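Local coordinates for protein insecticidal Delta-Endotoxin Cry8Ea1 (Bacillus Thuringiensis, PDB 3EB7) that is an insecticidal crystal toxin that kills beetle larvae, probably by binding gut-cell receptors and opening pores in the membrane as other three-domain Cry toxins do, at residues 339-344 and 364-369; 111-116 and 145-150. One frame throughout, in Å; residues are numbered along the deposited sequence.

The two contacts lie in different domains of the toxin, on opposite sides of the chain's centre. Interaction 2 (111-116 with 145-150) joins two helices of the N-terminal helical bundle, the part held to form the pore in related Cry toxins. Interaction 1 (339-344 with 364-369) lies within a beta hairpin of the second domain, an assembly of antiparallel sheets that in relatives takes part in receptor recognition. Their centres are 41 Å apart and their nearest atoms about 26 Å, so they do not touch. The chemistry differs too: backbone hydrogen bonds around a bulge hold interaction 1, whereas interaction 2 is mostly apolar and has no hydrogen bond between its segments.

Interaction 1 of 2, residues 339-344 and 364-369; sequences FDVYKT and VVFDAI
The carbonyl oxygen of D367 is gripped by two neighbours from the other strand: Y342 N donates to D367 O at 2.9 Å, and V341 CA brings a CA-H...O contact. D367 N in turn donates to K343 O at 2.8 Å. Both Y342 and K343 therefore face D367, a classic beta bulge that shifts the antiparallel register by one. Before the bulge, D340 and I369 form a hydrogen-bonded pair, D340 N donating to I369 O and I369 N to D340 O. Y342 chi1 of 57° sets CG between the backbone N and the carbonyl carbon, and the ring beyond takes D367 CB over its face in a CH-pi contact, 4.0 Å from the centroid. A water bridges Y342 OH (2.6 Å) to A368 O (3.0 Å). K343 lies alongside D367, pointing the same way: CE comes to 3.3 Å from D367 OD2, but NZ stays 4.5 Å from that oxygen, too far for a salt bridge. On the face bearing V341, T344, F366 and A368, V341 CG1 meets F366 CB; F339, just before the strand, brings CD2 against A368 CB. Beyond the hairpin, R415 and R439 salt-bridge buried D340 OD1, and Y412 hydrogen-bonds OD2. Within its four-stranded antiparallel sheet the hairpin is flanked by strand 376-381, which touches A368 through F379, and by strand 389-394; strand 427-434 packs on T344 and helix 408-411 on Y342.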
loop_
_atom_site.group_PDB
_atom_site.type_symbol
_atom_site.label_atom_id
_atom_site.label_comp_id
_atom_site.label_asym_id
_atom_site.label_seq_id
_atom_site.Cartn_x
_atom_site.Cartn_y
_atom_site.Cartn_z
ATOM N N PHE A 339 15.086 -8.312 10.683
ATOM C CA PHE A 339 15.192 -8.803 9.303
ATOM C C PHE A 339 13.962 -8.503 8.438
ATOM O O PHE A 339 12.814 -8.860 8.785
ATOM C CB PHE A 339 15.400 -10.335 9.276
ATOM C CG PHE A 339 16.845 -10.780 9.428
ATOM C CD1 PHE A 339 17.263 -11.429 10.585
ATOM C CD2 PHE A 339 17.768 -10.580 8.400
ATOM C CE1 PHE A 339 18.573 -11.846 10.746
ATOM C CE2 PHE A 339 19.121 -11.021 8.539
ATOM C CZ PHE A 339 19.512 -11.658 9.725
ATOM N N ASP A 340 14.239 -7.886 7.293
ATOM C CA ASP A 340 13.341 -7.807 6.171
ATOM C C ASP A 340 13.486 -9.080 5.342
ATOM O O ASP A 340 14.522 -9.269 4.670
ATOM C CB ASP A 340 13.712 -6.602 5.294
ATOM C CG ASP A 340 13.206 -5.262 5.870
ATOM O OD1 ASP A 340 12.522 -5.230 6.910
ATOM O OD2 ASP A 340 13.526 -4.214 5.293
ATOM N N VAL A 341 12.483 -9.959 5.414
ATOM C CA VAL A 341 12.367 -11.060 4.482
ATOM C C VAL A 341 11.743 -10.551 3.165
ATOM O O VAL A 341 10.563 -10.286 3.097
ATOM C CB VAL A 341 11.545 -12.188 5.075
ATOM C CG1 VAL A 341 11.382 -13.308 4.085
ATOM C CG2 VAL A 341 12.216 -12.699 6.341
ATOM N N TYR A 342 12.562 -10.403 2.130
ATOM C CA TYR A 342 12.103 -9.826 0.867
ATOM C C TYR A 342 11.593 -10.842 -0.161
ATOM O O TYR A 342 10.994 -10.460 -1.154
ATOM C CB TYR A 342 13.183 -8.901 0.280
ATOM C CG TYR A 342 14.514 -9.562 0.056
ATOM C CD1 TYR A 342 14.796 -10.229 -1.151
ATOM C CD2 TYR A 342 15.492 -9.546 1.056
ATOM C CE1 TYR A 342 16.039 -10.892 -1.344
ATOM C CE2 TYR A 342 16.729 -10.188 0.868
ATOM C CZ TYR A 342 16.999 -10.842 -0.330
ATOM O OH TYR A 342 18.215 -11.477 -0.489
ATOM N N LYS A 343 11.817 -12.130 0.076
ATOM C CA LYS A 343 11.361 -13.156 -0.859
ATOM C C LYS A 343 11.198 -14.461 -0.139
ATOM O O LYS A 343 12.004 -14.813 0.711
ATOM C CB LYS A 343 12.346 -13.336 -2.015
ATOM C CG LYS A 343 11.986 -14.512 -2.948
ATOM C CD LYS A 343 12.632 -14.362 -4.305
ATOM C CE LYS A 343 13.674 -15.376 -4.576
ATOM N NZ LYS A 343 13.220 -16.356 -5.587
ATOM N N THR A 344 10.113 -15.158 -0.450
ATOM C CA THR A 344 9.883 -16.478 0.044
ATOM C C THR A 344 9.694 -17.304 -1.202
ATOM O O THR A 344 9.074 -16.837 -2.173
ATOM C CB THR A 344 8.615 -16.580 0.970
ATOM O OG1 THR A 344 7.428 -16.171 0.262
ATOM C CG2 THR A 344 8.796 -15.729 2.241
ATOM N N VAL A 364 10.202 -24.087 2.631
ATOM C CA VAL A 364 10.166 -22.619 2.431
ATOM C C VAL A 364 11.573 -22.021 2.530
ATOM O O VAL A 364 12.243 -22.212 3.527
ATOM C CB VAL A 364 9.236 -21.855 3.466
ATOM C CG1 VAL A 364 9.168 -20.358 3.112
ATOM C CG2 VAL A 364 7.852 -22.460 3.508
ATOM N N VAL A 365 11.993 -21.298 1.503
ATOM C CA VAL A 365 13.234 -20.501 1.551
ATOM C C VAL A 365 12.894 -19.007 1.798
ATOM O O VAL A 365 12.178 -18.394 0.992
ATOM C CB VAL A 365 14.049 -20.662 0.237
ATOM C CG1 VAL A 365 15.351 -19.875 0.307
ATOM C CG2 VAL A 365 14.350 -22.163 -0.032
ATOM N N PHE A 366 13.361 -18.457 2.920
ATOM C CA PHE A 366 13.189 -17.043 3.237
ATOM C C PHE A 366 14.489 -16.263 2.943
ATOM O O PHE A 366 15.511 -16.448 3.640
ATOM C CB PHE A 366 12.837 -16.824 4.724
ATOM C CG PHE A 366 11.740 -17.750 5.289
ATOM C CD1 PHE A 366 12.054 -19.056 5.722
ATOM C CD2 PHE A 366 10.424 -17.289 5.450
ATOM C CE1 PHE A 366 11.060 -19.915 6.267
ATOM C CE2 PHE A 366 9.420 -18.116 6.023
ATOM C CZ PHE A 366 9.738 -19.426 6.439
ATOM N N ASP A 367 14.452 -15.365 1.965
ATOM C CA ASP A 367 15.616 -14.531 1.700
ATOM C C ASP A 367 15.480 -13.270 2.511
ATOM O O ASP A 367 14.473 -12.586 2.414
ATOM C CB ASP A 367 15.745 -14.196 0.234
ATOM C CG ASP A 367 15.996 -15.418 -0.632
ATOM O OD1 ASP A 367 16.703 -16.363 -0.198
ATOM O OD2 ASP A 367 15.527 -15.412 -1.787
ATOM N N ALA A 368 16.480 -12.987 3.334
ATOM C CA ALA A 368 16.385 -11.907 4.285
ATOM C C ALA A 368 17.594 -10.980 4.241
ATOM O O ALA A 368 18.729 -11.394 3.928
ATOM C CB ALA A 368 16.192 -12.468 5.718
ATOM N N ILE A 369 17.323 -9.717 4.558
ATOM C CA ILE A 369 18.348 -8.714 4.759
ATOM C C ILE A 369 18.030 -7.876 6.003
ATOM O O ILE A 369 16.876 -7.658 6.352
ATOM C CB ILE A 369 18.506 -7.804 3.498
ATOM C CG1 ILE A 369 19.765 -6.939 3.580
ATOM C CG2 ILE A 369 17.249 -6.921 3.260
ATOM C CD1 ILE A 369 20.083 -6.274 2.253
HETATM O O HOH W 1 19.325 -12.857 1.400
#

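Interaction 2 of 2, residues 111-116 and 145-150; sequences ILDSLF and LLLKDA
L146 supplies most of the apolar contact, its CD2 methyl packing against L112, D113 and F116 of helix 99-119. CD2 lies 3.5 Å from L112 CB and 4.0 Å from F116 CD1, meeting that ring obliquely. It also rests 3.5 Å from D113 N, so the methyl touches three residues of a single helical surface. L146 points its CB toward helix 99-119; chi1 of -177° sets CG anti to the backbone N, and the CD2 branch beyond it makes the contact. The side chain crosses L112 at about a right angle. The two leucines also meet by their branches, L112 CD1 lying 4.1 Å from L146 CD1.

The second kind of contact is between a carboxylate and a methyl. D113 OD2 approaches L147 CD1 at 3.4 Å, the two side chains again crossing at about a right angle. L147 has a chi2 of only 9°, close to eclipsed, so the exact place of CD1 is less certain. The polar needs of D113 are met by residues beyond the two segments: OD1 forms a salt bridge with R170 of helix 161-191, and OD2 bonds to H143, whose ring also stacks on F116.

The axes of the two segments come within 10.5 Å and run roughly antiparallel, at 142°.

Adhesion between the two segments thus rests on dispersion and burial of leucine carbons and the F116 ring, without hydrogen bonds between the segments. The buried carboxylate beside them probably stays ionised, with R170 favouring its negative charge.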
loop_
_atom_site.group_PDB
_atom_site.type_symbol
_atom_site.label_atom_id
_atom_site.label_comp_id
_atom_site.label_asym_id
_atom_site.label_seq_id
_atom_site.Cartn_x
_atom_site.Cartn_y
_atom_site.Cartn_z
ATOM N N ILE A 111 -2.391 21.045 -24.129
ATOM C CA ILE A 111 -2.884 19.939 -24.967
ATOM C C ILE A 111 -3.091 18.684 -24.122
ATOM O O ILE A 111 -4.085 17.988 -24.289
ATOM C CB ILE A 111 -1.952 19.651 -26.199
ATOM C CG1 ILE A 111 -2.167 20.718 -27.300
ATOM C CG2 ILE A 111 -2.123 18.199 -26.714
ATOM C CD1 ILE A 111 -0.977 20.913 -28.221
ATOM N N LEU A 112 -2.173 18.393 -23.204
ATOM C CA LEU A 112 -2.353 17.219 -22.334
ATOM C C LEU A 112 -3.567 17.368 -21.444
ATOM O O LEU A 112 -4.416 16.486 -21.401
ATOM C CB LEU A 112 -1.100 16.889 -21.524
ATOM C CG LEU A 112 -0.057 16.181 -22.381
ATOM C CD1 LEU A 112 1.241 16.161 -21.644
ATOM C CD2 LEU A 112 -0.518 14.747 -22.801
ATOM N N ASP A 113 -3.677 18.515 -20.789
ATOM C CA ASP A 113 -4.758 18.755 -19.834
ATOM C C ASP A 113 -6.092 18.606 -20.573
ATOM O O ASP A 113 -7.020 17.924 -20.138
ATOM C CB ASP A 113 -4.576 20.133 -19.174
ATOM C CG ASP A 113 -5.734 20.512 -18.267
ATOM O OD1 ASP A 113 -6.337 21.576 -18.461
ATOM O OD2 ASP A 113 -6.072 19.733 -17.365
ATOM N N SER A 114 -6.154 19.195 -21.741
ATOM C CA SER A 114 -7.360 19.123 -22.552
ATOM C C SER A 114 -7.746 17.690 -22.931
ATOM O O SER A 114 -8.915 17.346 -22.907
ATOM C CB SER A 114 -7.216 20.008 -23.787
ATOM O OG SER A 114 -7.871 19.411 -24.883
ATOM N N LEU A 115 -6.752 16.861 -23.246
ATOM C CA LEU A 115 -6.951 15.447 -23.598
ATOM C C LEU A 115 -7.407 14.621 -22.377
ATOM O O LEU A 115 -8.329 13.782 -22.452
ATOM C CB LEU A 115 -5.624 14.900 -24.155
ATOM C CG LEU A 115 -5.240 14.734 -25.645
ATOM C CD1 LEU A 115 -6.197 15.297 -26.649
ATOM C CD2 LEU A 115 -3.824 15.193 -25.911
ATOM N N PHE A 116 -6.783 14.879 -21.234
ATOM C CA PHE A 116 -7.197 14.253 -19.996
ATOM C C PHE A 116 -8.647 14.534 -19.712
ATOM O O PHE A 116 -9.407 13.607 -19.489
ATOM C CB PHE A 116 -6.305 14.672 -18.836
ATOM C CG PHE A 116 -5.053 13.895 -18.757
ATOM C CD1 PHE A 116 -3.824 14.518 -18.912
ATOM C CD2 PHE A 116 -5.093 12.507 -18.533
ATOM C CE1 PHE A 116 -2.635 13.771 -18.830
ATOM C CE2 PHE A 116 -3.932 11.754 -18.444
ATOM C CZ PHE A 116 -2.695 12.374 -18.600
ATOM N N LEU A 145 -0.453 14.717 -11.651
ATOM C CA LEU A 145 0.941 15.138 -11.676
ATOM C C LEU A 145 1.160 16.289 -12.665
ATOM O O LEU A 145 2.064 17.134 -12.470
ATOM C CB LEU A 145 1.817 13.984 -12.096
ATOM C CG LEU A 145 2.127 12.878 -11.100
ATOM C CD1 LEU A 145 2.548 11.648 -11.897
ATOM C CD2 LEU A 145 3.256 13.367 -10.139
ATOM N N LEU A 146 0.341 16.310 -13.720
ATOM C CA LEU A 146 0.422 17.312 -14.764
ATOM C C LEU A 146 -0.023 18.646 -14.180
ATOM O O LEU A 146 0.687 19.662 -14.274
ATOM C CB LEU A 146 -0.486 16.933 -15.949
ATOM C CG LEU A 146 -0.403 17.905 -17.127
ATOM C CD1 LEU A 146 0.906 17.767 -17.839
ATOM C CD2 LEU A 146 -1.534 17.706 -18.104
ATOM N N LEU A 147 -1.190 18.633 -13.546
ATOM C CA LEU A 147 -1.713 19.801 -12.846
ATOM C C LEU A 147 -0.752 20.348 -11.796
ATOM O O LEU A 147 -0.736 21.546 -11.538
ATOM C CB LEU A 147 -3.094 19.497 -12.264
ATOM C CG LEU A 147 -4.349 19.849 -13.113
ATOM C CD1 LEU A 147 -4.130 20.285 -14.581
ATOM C CD2 LEU A 147 -5.299 18.708 -13.060
ATOM N N LYS A 148 0.081 19.502 -11.216
ATOM C CA LYS A 148 1.098 19.984 -10.274
ATOM C C LYS A 148 2.250 20.773 -10.944
ATOM O O LYS A 148 2.823 21.678 -10.339
ATOM C CB LYS A 148 1.602 18.825 -9.461
ATOM C CG LYS A 148 2.893 18.993 -8.749
ATOM C CD LYS A 148 3.334 17.578 -8.352
ATOM C CE LYS A 148 4.832 17.467 -8.230
ATOM N NZ LYS A 148 5.306 18.274 -7.043
ATOM N N ASP A 149 2.575 20.445 -12.182
ATOM C CA ASP A 149 3.534 21.241 -12.950
ATOM C C ASP A 149 3.056 22.677 -13.178
ATOM O O ASP A 149 3.859 23.635 -13.086
ATOM C CB ASP A 149 3.802 20.572 -14.298
ATOM C CG ASP A 149 4.241 19.145 -14.147
ATOM O OD1 ASP A 149 4.708 18.769 -13.050
ATOM O OD2 ASP A 149 4.108 18.394 -15.130
ATOM N N ALA A 150 1.762 22.819 -13.461
ATOM C CA ALA A 150 1.107 24.133 -13.485
ATOM C C ALA A 150 1.372 24.918 -12.213
ATOM O O ALA A 150 1.583 26.116 -12.283
ATOM C CB ALA A 150 -0.387 23.997 -13.704
#